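Local coordinates for conserved hypothetical alanine and leucine RICH protein (Mycobacterium tuberculosis, PDB 2WAM) that is of unknown function but belongs to the PAC2 family, with a duplicated gene lineage in actinobacteria, and is built round a large mixed beta sheet flanked by helices, at residues H88-L93 with F144-G149; L97-A102 with R164-R169; I176-V181 with E259-T264; M183-T188 with R304-F309; R189-T194 with T248-A253. All coordinates share one frame; numbering follows the deposited sequence.

Contact 1: residues H88-L93 with F144-G149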
# COMPACT_ATOMS: atom_id res chain seq x y z
N HIS A 88 -17.91 -29.97 -13.12
CA HIS A 88 -18.17 -31.35 -12.77
C HIS A 88 -17.30 -31.82 -11.63
O HIS A 88 -17.80 -32.42 -10.68
CB HIS A 88 -18.02 -32.30 -13.95
CG HIS A 88 -18.30 -33.72 -13.58
ND1 HIS A 88 -19.56 -34.17 -13.26
CD2 HIS A 88 -17.46 -34.78 -13.41
CE1 HIS A 88 -19.49 -35.45 -12.93
NE2 HIS A 88 -18.24 -35.84 -13.02
N LEU A 89 -16.00 -31.56 -11.72
CA LEU A 89 -15.10 -31.85 -10.61
C LEU A 89 -15.62 -31.26 -9.30
O LEU A 89 -15.75 -31.96 -8.31
CB LEU A 89 -13.69 -31.35 -10.91
CG LEU A 89 -12.92 -32.02 -12.05
CD1 LEU A 89 -11.57 -31.34 -12.28
CD2 LEU A 89 -12.74 -33.50 -11.77
N LYS A 90 -15.92 -29.96 -9.29
CA LYS A 90 -16.38 -29.32 -8.07
C LYS A 90 -17.70 -29.90 -7.53
O LYS A 90 -17.93 -29.91 -6.33
CB LYS A 90 -16.50 -27.81 -8.28
CG LYS A 90 -15.20 -27.14 -8.65
CD LYS A 90 -15.44 -25.85 -9.45
CE LYS A 90 -16.01 -24.75 -8.58
NZ LYS A 90 -16.72 -23.73 -9.38
N ALA A 91 -18.55 -30.40 -8.42
CA ALA A 91 -19.86 -30.93 -8.05
C ALA A 91 -19.82 -32.40 -7.60
O ALA A 91 -20.62 -32.83 -6.78
CB ALA A 91 -20.82 -30.79 -9.23
N ALA A 92 -18.87 -33.15 -8.14
CA ALA A 92 -18.82 -34.59 -7.94
C ALA A 92 -17.86 -35.02 -6.83
O ALA A 92 -18.00 -36.11 -6.28
CB ALA A 92 -18.47 -35.29 -9.26
N LEU A 93 -16.90 -34.16 -6.48
CA LEU A 93 -15.90 -34.48 -5.46
C LEU A 93 -15.90 -33.50 -4.29
O LEU A 93 -16.35 -32.36 -4.43
CB LEU A 93 -14.52 -34.53 -6.09
CG LEU A 93 -14.32 -35.69 -7.06
CD1 LEU A 93 -13.05 -35.47 -7.83
CD2 LEU A 93 -14.30 -37.05 -6.33
N PHE A 144 -5.91 -33.21 -4.62
CA PHE A 144 -5.34 -32.48 -5.74
C PHE A 144 -5.88 -31.07 -5.78
O PHE A 144 -6.85 -30.76 -5.09
CB PHE A 144 -5.51 -33.23 -7.08
CG PHE A 144 -6.94 -33.37 -7.55
CD1 PHE A 144 -7.45 -32.53 -8.52
CD2 PHE A 144 -7.76 -34.37 -7.05
CE1 PHE A 144 -8.76 -32.67 -8.98
CE2 PHE A 144 -9.07 -34.52 -7.50
CZ PHE A 144 -9.57 -33.67 -8.47
N LEU A 145 -5.23 -30.21 -6.56
CA LEU A 145 -5.65 -28.82 -6.67
C LEU A 145 -6.33 -28.51 -8.00
O LEU A 145 -6.00 -29.10 -9.05
CB LEU A 145 -4.45 -27.89 -6.45
CG LEU A 145 -3.82 -27.94 -5.06
CD1 LEU A 145 -2.57 -27.07 -4.99
CD2 LEU A 145 -4.84 -27.52 -4.02
N LEU A 146 -7.29 -27.60 -7.96
CA LEU A 146 -7.98 -27.15 -9.16
C LEU A 146 -7.99 -25.64 -9.16
O LEU A 146 -8.51 -25.04 -8.24
CB LEU A 146 -9.43 -27.65 -9.19
CG LEU A 146 -10.29 -27.06 -10.32
CD1 LEU A 146 -9.76 -27.43 -11.70
CD2 LEU A 146 -11.75 -27.46 -10.20
N LEU A 147 -7.40 -25.04 -10.18
CA LEU A 147 -7.50 -23.60 -10.43
C LEU A 147 -8.54 -23.35 -11.52
O LEU A 147 -8.38 -23.80 -12.65
CB LEU A 147 -6.14 -23.05 -10.88
CG LEU A 147 -6.12 -21.57 -11.29
CD1 LEU A 147 -6.32 -20.66 -10.08
CD2 LEU A 147 -4.83 -21.25 -12.01
N ALA A 148 -9.62 -22.63 -11.19
CA ALA A 148 -10.74 -22.46 -12.13
C ALA A 148 -11.44 -21.12 -12.01
O ALA A 148 -11.30 -20.42 -11.01
CB ALA A 148 -11.75 -23.61 -12.01
N GLY A 149 -12.20 -20.78 -13.05
CA GLY A 149 -12.87 -19.49 -13.15
C GLY A 149 -12.55 -18.78 -14.45
O GLY A 149 -12.15 -19.41 -15.43
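One helical layer of this alpha/beta domain meets its central sheet where L89, K90 and L93, at the C-terminal end of helix 81-92, lie over F144 and L146 of strand 143-148. No hydrogen bond spans the gap; the contact is made by aliphatic and aromatic carbon. L146 reaches the helix with both branches: its CD1 lies 4.3 Å from L89 CD1, and its CD2 sits 3.8 Å from K90 CG, K90 and L146 crossing at about a right angle. K90 thus lends the sheet its methylenes, then bends at chi3 (71°) and takes NZ on to a salt bridge with E130. L93, the first residue to depart from helical geometry, sends CD1 to the edge of the F144 ring, in its plane and 4.0 Å from F144 CZ. That ring is brought up to the helix end by a chi1 of 66°, which places CG between the backbone N and the carbonyl carbon. L136 of the neighbouring strand 131-137 joins the same apolar patch, touching L89, F144 and L146, while L258 of helix 251-265 packs against L89 within the layer. A helix laid against the sheet face by apolar side chains is the usual packing of an alpha/beta fold.

Contact 2: residues L97-A102 with R164-R169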
# COMPACT_ATOMS: atom_id res chain seq x y z
N LEU A 97 -12.16 -24.57 -0.61
CA LEU A 97 -11.49 -23.38 -1.12
C LEU A 97 -10.10 -23.21 -0.48
O LEU A 97 -9.93 -23.34 0.74
CB LEU A 97 -12.34 -22.15 -0.86
CG LEU A 97 -11.83 -20.84 -1.46
CD1 LEU A 97 -11.96 -20.86 -2.97
CD2 LEU A 97 -12.63 -19.71 -0.87
N VAL A 98 -9.10 -22.95 -1.31
CA VAL A 98 -7.77 -22.70 -0.81
C VAL A 98 -7.44 -21.23 -0.95
O VAL A 98 -6.91 -20.63 -0.02
CB VAL A 98 -6.71 -23.57 -1.52
CG1 VAL A 98 -5.27 -23.11 -1.15
CG2 VAL A 98 -6.94 -25.04 -1.20
N ALA A 99 -7.77 -20.64 -2.10
CA ALA A 99 -7.54 -19.22 -2.33
C ALA A 99 -8.56 -18.59 -3.29
O ALA A 99 -8.85 -19.15 -4.36
CB ALA A 99 -6.11 -19.00 -2.85
N SER A 100 -9.12 -17.45 -2.90
CA SER A 100 -9.98 -16.67 -3.80
C SER A 100 -9.12 -15.61 -4.43
O SER A 100 -8.55 -14.78 -3.72
CB SER A 100 -11.11 -15.96 -3.05
OG SER A 100 -11.69 -16.79 -2.08
N PHE A 101 -9.05 -15.60 -5.75
CA PHE A 101 -8.34 -14.52 -6.42
C PHE A 101 -9.23 -13.28 -6.54
O PHE A 101 -10.46 -13.37 -6.51
CB PHE A 101 -7.77 -14.99 -7.75
CG PHE A 101 -6.64 -15.96 -7.60
CD1 PHE A 101 -6.89 -17.32 -7.41
CD2 PHE A 101 -5.33 -15.52 -7.61
CE1 PHE A 101 -5.84 -18.21 -7.26
CE2 PHE A 101 -4.28 -16.41 -7.46
CZ PHE A 101 -4.53 -17.75 -7.28
N ALA A 102 -8.58 -12.13 -6.63
CA ALA A 102 -9.25 -10.86 -6.71
C ALA A 102 -9.77 -10.63 -8.13
O ALA A 102 -9.26 -9.79 -8.88
CB ALA A 102 -8.29 -9.74 -6.29
N ARG A 164 2.15 -19.79 -9.32
CA ARG A 164 3.40 -20.53 -9.23
C ARG A 164 3.93 -20.59 -7.78
O ARG A 164 4.46 -21.62 -7.34
CB ARG A 164 4.45 -19.94 -10.17
CG ARG A 164 5.83 -20.54 -9.99
CD ARG A 164 6.77 -20.13 -11.08
NE ARG A 164 7.13 -18.73 -10.97
CZ ARG A 164 8.11 -18.29 -10.18
NH1 ARG A 164 8.80 -19.16 -9.46
NH2 ARG A 164 8.38 -17.00 -10.12
N LEU A 165 3.79 -19.48 -7.05
CA LEU A 165 4.24 -19.43 -5.66
C LEU A 165 3.35 -20.26 -4.73
O LEU A 165 3.83 -20.84 -3.76
CB LEU A 165 4.38 -17.99 -5.18
CG LEU A 165 4.83 -17.79 -3.73
CD1 LEU A 165 5.51 -16.44 -3.57
CD2 LEU A 165 3.68 -17.94 -2.71
N LEU A 166 2.05 -20.31 -5.01
CA LEU A 166 1.14 -21.16 -4.25
C LEU A 166 1.44 -22.64 -4.51
O LEU A 166 1.53 -23.44 -3.58
CB LEU A 166 -0.31 -20.82 -4.58
CG LEU A 166 -0.88 -19.64 -3.79
CD1 LEU A 166 -2.31 -19.34 -4.18
CD2 LEU A 166 -0.80 -19.94 -2.31
N ALA A 167 1.60 -22.98 -5.79
CA ALA A 167 1.91 -24.34 -6.20
C ALA A 167 3.20 -24.85 -5.55
O ALA A 167 3.28 -26.00 -5.12
CB ALA A 167 1.99 -24.44 -7.73
N GLU A 168 4.21 -23.99 -5.45
CA GLU A 168 5.44 -24.40 -4.77
C GLU A 168 5.22 -24.59 -3.26
O GLU A 168 5.53 -25.66 -2.73
CB GLU A 168 6.58 -23.42 -5.06
CG GLU A 168 7.09 -23.51 -6.49
CD GLU A 168 7.89 -22.28 -6.91
OE1 GLU A 168 8.22 -21.44 -6.04
OE2 GLU A 168 8.20 -22.16 -8.12
N ARG A 169 4.68 -23.58 -2.59
CA ARG A 169 4.36 -23.71 -1.17
C ARG A 169 3.55 -24.97 -0.88
O ARG A 169 3.72 -25.59 0.18
CB ARG A 169 3.57 -22.50 -0.67
CG ARG A 169 4.37 -21.22 -0.58
CD ARG A 169 5.64 -21.43 0.22
NE ARG A 169 6.56 -20.32 0.04
CZ ARG A 169 7.47 -20.27 -0.92
NH1 ARG A 169 7.59 -21.27 -1.78
NH2 ARG A 169 8.28 -19.21 -1.02
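L166 of helix 156-169 is the single side chain by which 164-169 touches A99 and F101 of strand 94-101, in a helix-on-sheet packing of the alpha/beta domain. The CA atoms of A99 and L166 are 9.1 Å apart, and the leucine spans that gap. From CB, pointed at the strand, a chi1 of -84° puts CG opposite the carbonyl carbon and beside the backbone N; a chi2 of 179° then carries CD1 straight on, so that CD1 is the atom that makes the contact. It meets two partners: A99 CB at 4.0 Å and F101 CZ at 4.1 Å. The F101 side chain leaves its strand at a slant and comes from the direction opposite to L166, its ring obliquely placed to the methyl. F159, two turns before L166 on the same helix, meets the F101 ring edge-to-face, and Y49 of strand 49-51 touches both A99 and L166, closing the apolar cluster. On the strand, V98 and A99 both face L133 in a classic beta bulge, which thus includes one of the two residues L166 touches. Other residues of 164-169 have partners beyond the strand: R169 NE makes a salt bridge with E42 of the second subunit, where L165 also packs on E40, and E168 OE2 bonds to H232 NE2. Along the helix R164 and E168 are joined one turn apart by a salt bridge whose hydrogen bond is weak, R164 NH1 to E168 OE2 at 3.3 Å.

Contact 3: residues I176-V181 with E259-T264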
# COMPACT_ATOMS: atom_id res chain seq x y z
N ILE A 176 -1.34 -29.59 -14.87
CA ILE A 176 -2.09 -30.01 -16.06
C ILE A 176 -3.07 -28.94 -16.51
O ILE A 176 -3.98 -28.58 -15.77
CB ILE A 176 -2.90 -31.30 -15.78
CG1 ILE A 176 -2.02 -32.37 -15.14
CG2 ILE A 176 -3.55 -31.82 -17.05
CD1 ILE A 176 -2.73 -33.67 -14.93
N GLY A 177 -2.91 -28.45 -17.74
CA GLY A 177 -3.81 -27.45 -18.28
C GLY A 177 -4.89 -27.98 -19.21
O GLY A 177 -4.68 -28.93 -19.98
N LEU A 178 -6.05 -27.34 -19.17
CA LEU A 178 -7.14 -27.71 -20.05
C LEU A 178 -7.36 -26.68 -21.16
O LEU A 178 -7.27 -25.47 -20.92
CB LEU A 178 -8.43 -27.91 -19.26
CG LEU A 178 -8.36 -28.88 -18.08
CD1 LEU A 178 -9.77 -29.26 -17.62
CD2 LEU A 178 -7.54 -30.10 -18.45
N GLY A 179 -7.65 -27.17 -22.36
CA GLY A 179 -7.96 -26.33 -23.49
C GLY A 179 -8.97 -26.93 -24.47
O GLY A 179 -9.23 -28.14 -24.48
N THR A 180 -9.55 -26.05 -25.28
CA THR A 180 -10.37 -26.46 -26.41
C THR A 180 -9.93 -25.68 -27.63
O THR A 180 -9.30 -24.62 -27.53
CB THR A 180 -11.87 -26.11 -26.23
OG1 THR A 180 -12.06 -24.70 -26.46
CG2 THR A 180 -12.39 -26.48 -24.85
N VAL A 181 -10.27 -26.21 -28.80
CA VAL A 181 -10.12 -25.49 -30.05
C VAL A 181 -11.16 -26.09 -31.00
O VAL A 181 -11.38 -27.30 -30.99
CB VAL A 181 -8.68 -25.60 -30.62
CG1 VAL A 181 -8.29 -27.05 -30.84
CG2 VAL A 181 -8.54 -24.81 -31.92
N GLU A 259 -10.99 -37.46 -18.57
CA GLU A 259 -10.48 -38.82 -18.65
C GLU A 259 -8.97 -38.76 -18.79
O GLU A 259 -8.25 -39.61 -18.27
CB GLU A 259 -11.12 -39.57 -19.82
CG GLU A 259 -12.51 -40.06 -19.52
CD GLU A 259 -13.22 -40.63 -20.72
OE1 GLU A 259 -12.89 -40.23 -21.85
OE2 GLU A 259 -14.12 -41.48 -20.54
N GLN A 260 -8.51 -37.72 -19.48
CA GLN A 260 -7.09 -37.51 -19.69
C GLN A 260 -6.38 -37.06 -18.41
O GLN A 260 -5.32 -37.58 -18.07
CB GLN A 260 -6.89 -36.51 -20.82
CG GLN A 260 -5.50 -36.53 -21.42
CD GLN A 260 -5.06 -37.93 -21.78
OE1 GLN A 260 -4.01 -38.40 -21.32
NE2 GLN A 260 -5.86 -38.61 -22.61
N VAL A 261 -6.96 -36.09 -17.70
CA VAL A 261 -6.45 -35.67 -16.40
C VAL A 261 -6.31 -36.89 -15.50
O VAL A 261 -5.32 -37.03 -14.79
CB VAL A 261 -7.40 -34.66 -15.68
CG1 VAL A 261 -6.87 -34.30 -14.30
CG2 VAL A 261 -7.60 -33.43 -16.52
N ALA A 262 -7.30 -37.78 -15.54
CA ALA A 262 -7.27 -38.98 -14.71
C ALA A 262 -6.06 -39.88 -14.99
O ALA A 262 -5.38 -40.28 -14.05
CB ALA A 262 -8.58 -39.75 -14.83
N LYS A 263 -5.80 -40.20 -16.26
CA LYS A 263 -4.62 -41.00 -16.62
C LYS A 263 -3.31 -40.33 -16.19
O LYS A 263 -2.49 -40.92 -15.50
CB LYS A 263 -4.55 -41.27 -18.13
CG LYS A 263 -5.75 -41.98 -18.71
CD LYS A 263 -5.58 -42.30 -20.19
CE LYS A 263 -6.90 -42.80 -20.78
NZ LYS A 263 -6.75 -43.36 -22.15
N THR A 264 -3.12 -39.09 -16.62
CA THR A 264 -1.88 -38.37 -16.40
C THR A 264 -1.63 -38.10 -14.93
O THR A 264 -0.52 -38.26 -14.43
CB THR A 264 -1.87 -37.05 -17.18
OG1 THR A 264 -1.88 -37.33 -18.59
CG2 THR A 264 -0.65 -36.23 -16.84
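I176 and L178 of strand 174-183 meet V261 and T264 of helix 251-265 in the helix-over-sheet packing of the alpha/beta domain. The two short segments run nearly antiparallel, at 164°, with their axes 10.0 Å apart. This is the direction expected for a helix that follows strand 234-242, the parallel neighbour of 174-183. All contacts across the gap are apolar. I176 CD1 reaches between two residues one face of the helix offers, 4.2 Å from V261 CG1 and 3.8 Å from T264 CG2; its extended chi2 of -176° carries the methyl that far, and the I176 and T264 side chains slide past each other in opposite directions. L178 crosses V261 at about a right angle, and its CD2 comes from the strand to the other valine branch. V69 of strand 67-73 touches V261 and I82 of helix 81-92 touches L178, so the contact lies inside a wider apolar layer. The polar bonds stay within the helix: T264 N bonds to Q260 O at 3.0 Å, and the threonine hydroxyl OG1 adds a weak bond to that same carbonyl. T264 CG2, opposite the backbone N, is the branch facing the strand, while L178 CD2 and V261 CG2 end in contact at 3.8 Å.

Contact 4: residues M183-T188 with R304-F309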
# COMPACT_ATOMS: atom_id res chain seq x y z
N MET A 183 -12.39 -27.46 -34.51
CA MET A 183 -11.71 -28.04 -35.66
C MET A 183 -12.73 -28.62 -36.61
O MET A 183 -13.86 -28.94 -36.22
CB MET A 183 -10.73 -29.14 -35.23
CG MET A 183 -9.62 -28.65 -34.31
SD MET A 183 -8.36 -27.68 -35.16
CE MET A 183 -7.51 -28.96 -36.08
N ALA A 184 -12.34 -28.76 -37.87
CA ALA A 184 -13.18 -29.42 -38.85
C ALA A 184 -13.19 -30.94 -38.59
O ALA A 184 -12.44 -31.68 -39.22
CB ALA A 184 -12.68 -29.12 -40.24
N VAL A 185 -14.03 -31.37 -37.66
CA VAL A 185 -14.19 -32.79 -37.31
C VAL A 185 -15.65 -33.07 -36.99
O VAL A 185 -16.36 -32.18 -36.53
CB VAL A 185 -13.33 -33.20 -36.08
CG1 VAL A 185 -11.85 -33.32 -36.45
CG2 VAL A 185 -13.52 -32.24 -34.92
N PRO A 186 -16.11 -34.30 -37.22
CA PRO A 186 -17.52 -34.63 -36.98
C PRO A 186 -17.74 -35.03 -35.53
O PRO A 186 -16.84 -35.60 -34.90
CB PRO A 186 -17.76 -35.86 -37.86
CG PRO A 186 -16.40 -36.24 -38.44
CD PRO A 186 -15.36 -35.47 -37.71
N HIS A 187 -18.92 -34.77 -34.99
CA HIS A 187 -19.25 -35.24 -33.65
C HIS A 187 -19.42 -36.76 -33.64
O HIS A 187 -19.62 -37.36 -32.59
CB HIS A 187 -20.52 -34.56 -33.15
CG HIS A 187 -21.77 -35.07 -33.80
ND1 HIS A 187 -22.27 -34.53 -34.96
CD2 HIS A 187 -22.61 -36.07 -33.45
CE1 HIS A 187 -23.37 -35.18 -35.30
NE2 HIS A 187 -23.60 -36.12 -34.40
N THR A 188 -19.33 -37.37 -34.82
CA THR A 188 -19.60 -38.80 -34.99
C THR A 188 -18.34 -39.64 -35.06
O THR A 188 -18.39 -40.83 -35.37
CB THR A 188 -20.39 -39.07 -36.28
OG1 THR A 188 -19.78 -38.36 -37.36
CG2 THR A 188 -21.84 -38.63 -36.13
N ARG A 304 -15.84 -38.04 -43.90
CA ARG A 304 -14.96 -38.46 -44.98
C ARG A 304 -13.53 -37.98 -44.76
O ARG A 304 -12.60 -38.78 -44.71
CB ARG A 304 -15.52 -38.03 -46.35
CG ARG A 304 -16.61 -38.97 -46.87
CD ARG A 304 -17.19 -38.52 -48.21
NE ARG A 304 -18.50 -37.89 -48.08
CZ ARG A 304 -18.81 -36.70 -48.59
NH1 ARG A 304 -17.91 -36.00 -49.26
NH2 ARG A 304 -20.04 -36.21 -48.43
N GLN A 305 -13.36 -36.66 -44.60
CA GLN A 305 -12.04 -36.09 -44.35
C GLN A 305 -11.35 -36.76 -43.16
O GLN A 305 -10.15 -37.06 -43.21
CB GLN A 305 -12.15 -34.59 -44.06
CG GLN A 305 -12.65 -33.76 -45.22
CD GLN A 305 -12.66 -32.27 -44.90
OE1 GLN A 305 -13.09 -31.85 -43.82
NE2 GLN A 305 -12.17 -31.46 -45.84
N TYR A 306 -12.12 -36.97 -42.09
CA TYR A 306 -11.58 -37.50 -40.85
C TYR A 306 -11.06 -38.93 -41.02
O TYR A 306 -9.96 -39.25 -40.57
CB TYR A 306 -12.63 -37.42 -39.73
CG TYR A 306 -12.18 -37.98 -38.39
CD1 TYR A 306 -11.50 -37.18 -37.48
CD2 TYR A 306 -12.46 -39.29 -38.04
CE1 TYR A 306 -11.10 -37.69 -36.25
CE2 TYR A 306 -12.06 -39.80 -36.82
CZ TYR A 306 -11.38 -39.00 -35.92
OH TYR A 306 -10.99 -39.52 -34.70
N ASP A 307 -11.86 -39.78 -41.65
CA ASP A 307 -11.44 -41.16 -41.91
C ASP A 307 -10.17 -41.19 -42.77
O ASP A 307 -9.27 -42.00 -42.54
CB ASP A 307 -12.57 -41.96 -42.55
CG ASP A 307 -13.77 -42.11 -41.63
OD1 ASP A 307 -13.56 -42.33 -40.42
OD2 ASP A 307 -14.92 -42.01 -42.12
N ALA A 308 -10.11 -40.28 -43.74
CA ALA A 308 -8.96 -40.15 -44.63
C ALA A 308 -7.69 -39.67 -43.93
O ALA A 308 -6.60 -40.14 -44.22
CB ALA A 308 -9.30 -39.23 -45.80
N PHE A 309 -7.84 -38.71 -43.01
CA PHE A 309 -6.70 -38.26 -42.21
C PHE A 309 -6.22 -39.37 -41.28
O PHE A 309 -5.02 -39.52 -41.05
CB PHE A 309 -7.05 -37.01 -41.40
CG PHE A 309 -5.95 -36.56 -40.48
CD1 PHE A 309 -4.89 -35.81 -40.97
CD2 PHE A 309 -5.96 -36.90 -39.14
CE1 PHE A 309 -3.86 -35.39 -40.13
CE2 PHE A 309 -4.94 -36.48 -38.29
CZ PHE A 309 -3.89 -35.73 -38.79
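The chain at V185 and P186 passes Y306 of helix 293-315 in an extended conformation, entered through an inverse gamma turn centred on A184, whose V185 N to M183 O bond is weak. V185 and Y306 have their CA atoms 6.4 Å apart, close enough for the tyrosine to be met near its root as well as on its ring. P186 takes the root: its CD lies 3.9 Å from Y306 CB and 4.1 Å from Y306 CG, and the pyrrolidine crosses the tyrosine side chain at about a right angle. V185 takes the ring: CG1 comes obliquely to Y306 CD1 at 4.0 Å. With chi1 at 179°, Y306 CG stands opposite its own backbone N, and the ring extends from the helix past both residues. No hydrogen bond joins 183-188 to 304-309, so carbon contacts alone make this pairing. Polar anchors follow P186: H187 bonds through ND1 to Y244 and through NE2 to D286, and T188 OG1 bonds to E303. The segment is thus a connection between strands 174-183 and 193-197 that runs among three helices, with 293-315 supplying Y306 and also L302 against A184 and P186, 272-289 receiving H187, and 333-343 touching M183 through E334 and F338.

Contact 5: residues R189-T194 with T248-A253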
# COMPACT_ATOMS: atom_id res chain seq x y z
N ARG A 189 -17.20 -39.02 -34.76
CA ARG A 189 -15.94 -39.74 -34.73
C ARG A 189 -15.22 -39.49 -33.42
O ARG A 189 -15.47 -38.49 -32.76
CB ARG A 189 -15.07 -39.29 -35.89
CG ARG A 189 -15.68 -39.60 -37.24
CD ARG A 189 -15.79 -41.09 -37.48
NE ARG A 189 -16.14 -41.36 -38.87
CZ ARG A 189 -17.38 -41.55 -39.31
NH1 ARG A 189 -18.41 -41.53 -38.47
NH2 ARG A 189 -17.59 -41.79 -40.60
N PRO A 190 -14.32 -40.41 -33.04
CA PRO A 190 -13.60 -40.30 -31.77
C PRO A 190 -13.03 -38.91 -31.53
O PRO A 190 -12.49 -38.27 -32.45
CB PRO A 190 -12.48 -41.32 -31.92
CG PRO A 190 -13.03 -42.34 -32.85
CD PRO A 190 -13.88 -41.57 -33.83
N ILE A 191 -13.15 -38.42 -30.30
CA ILE A 191 -12.67 -37.11 -29.96
C ILE A 191 -11.15 -37.10 -29.92
O ILE A 191 -10.54 -37.92 -29.23
CB ILE A 191 -13.21 -36.65 -28.61
CG1 ILE A 191 -14.69 -36.29 -28.73
CG2 ILE A 191 -12.39 -35.48 -28.06
CD1 ILE A 191 -15.33 -35.91 -27.41
N THR A 192 -10.54 -36.20 -30.68
CA THR A 192 -9.09 -36.11 -30.72
C THR A 192 -8.62 -34.94 -29.89
O THR A 192 -9.43 -34.14 -29.41
CB THR A 192 -8.55 -36.00 -32.17
OG1 THR A 192 -9.24 -34.97 -32.87
CG2 THR A 192 -8.75 -37.32 -32.91
N MET A 193 -7.31 -34.82 -29.74
CA MET A 193 -6.76 -33.94 -28.73
C MET A 193 -5.30 -33.64 -29.03
O MET A 193 -4.57 -34.54 -29.45
CB MET A 193 -6.88 -34.67 -27.40
CG MET A 193 -6.58 -33.86 -26.19
SD MET A 193 -7.16 -34.81 -24.78
CE MET A 193 -8.89 -34.36 -24.80
N THR A 194 -4.88 -32.40 -28.85
CA THR A 194 -3.46 -32.10 -28.99
C THR A 194 -2.75 -31.87 -27.65
O THR A 194 -3.04 -30.92 -26.92
CB THR A 194 -3.15 -30.96 -30.02
OG1 THR A 194 -3.33 -29.68 -29.43
CG2 THR A 194 -4.04 -31.08 -31.23
N THR A 248 -22.12 -24.23 -28.05
CA THR A 248 -23.10 -25.02 -27.31
C THR A 248 -22.40 -25.85 -26.23
O THR A 248 -21.19 -26.02 -26.26
CB THR A 248 -23.78 -26.04 -28.23
OG1 THR A 248 -22.99 -27.23 -28.24
CG2 THR A 248 -23.87 -25.51 -29.65
N ASP A 249 -23.16 -26.38 -25.29
CA ASP A 249 -22.62 -27.33 -24.33
C ASP A 249 -22.34 -28.65 -25.02
O ASP A 249 -23.24 -29.25 -25.62
CB ASP A 249 -23.62 -27.59 -23.21
CG ASP A 249 -23.65 -26.49 -22.18
OD1 ASP A 249 -24.63 -26.45 -21.42
OD2 ASP A 249 -22.71 -25.67 -22.13
N TYR A 250 -21.10 -29.12 -24.92
CA TYR A 250 -20.75 -30.43 -25.45
C TYR A 250 -19.97 -31.22 -24.41
O TYR A 250 -18.74 -31.29 -24.47
CB TYR A 250 -19.96 -30.29 -26.75
CG TYR A 250 -19.88 -31.57 -27.57
CD1 TYR A 250 -21.04 -32.19 -28.03
CD2 TYR A 250 -18.66 -32.15 -27.87
CE1 TYR A 250 -20.97 -33.36 -28.76
CE2 TYR A 250 -18.59 -33.31 -28.60
CZ TYR A 250 -19.74 -33.92 -29.04
OH TYR A 250 -19.65 -35.08 -29.77
N PRO A 251 -20.69 -31.81 -23.45
CA PRO A 251 -20.11 -32.53 -22.30
C PRO A 251 -19.10 -33.62 -22.69
O PRO A 251 -18.18 -33.92 -21.93
CB PRO A 251 -21.33 -33.15 -21.60
CG PRO A 251 -22.48 -32.28 -22.03
CD PRO A 251 -22.17 -31.81 -23.42
N ALA A 252 -19.28 -34.22 -23.87
CA ALA A 252 -18.35 -35.23 -24.36
C ALA A 252 -16.92 -34.71 -24.34
O ALA A 252 -16.00 -35.42 -23.94
CB ALA A 252 -18.73 -35.65 -25.78
N ALA A 253 -16.74 -33.46 -24.76
CA ALA A 253 -15.42 -32.87 -24.83
C ALA A 253 -14.84 -32.63 -23.42
O ALA A 253 -13.63 -32.78 -23.22
CB ALA A 253 -15.44 -31.60 -25.65
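I191 inserts one methyl among Y250, just before helix 251-265, and A252 and A253 in its first turn. Its CD1 is the sole atom of the residue to make the close contacts: A252 O at 3.6 Å, A252 CB at 3.8 Å, A253 N at 3.9 Å and Y250 CE2 at 4.3 Å. The methyl is thus set against backbone as well as side chain, and it meets the tyrosine ring obliquely. An extended I191 side chain, chi2 176°, lets CD1 go so far in. Next outward, A252 CB lies over one face of the Y250 ring, 3.6 Å above the plane and toward the rim, so ring and methyl form a single wall. The first helical turn fixes that wall, with A253 N bonded to Y250 O at 3.0 Å. Farther out, Y250 OH is hydrogen-bonded to Q282 of helix 272-289, where V281 and I285 pack on the ring. I191 is backed by V239 and A256, and the adjoining T192 is tied to H240 both by backbone and through OG1. D249 is held by R83 and H80 near the start of helix 81-92. The arrangement is that of a loop leading into edge strand 193-197 of an alpha/beta sheet and packing on the first turn of a covering helix.

Contacts 1 to 4 are buried, contact 5 partly; contacts 1, 2 and 3 set helices 81-92, 156-169 and 251-265 on the main sheet, while contact 4, though buried, has its centre farthest from the chain centre, about 23 Å. Contacts 3 and 5 share helix 251-265, and M193 meets Q260 between them. Contacts 1 and 2 touch where L147 meets F101 and L145 meets V98, on residues of strand 143-148 that take no part in contact 1. No hydrogen bond crosses any of the five; contact 5 differs in setting a methyl against backbone atoms as well. Contacts 4 and 5 are joined by Y306 OH to P190 O, a probable hydrogen bond, and a D307–R189 salt bridge. Contact 2 alone touches a second subunit.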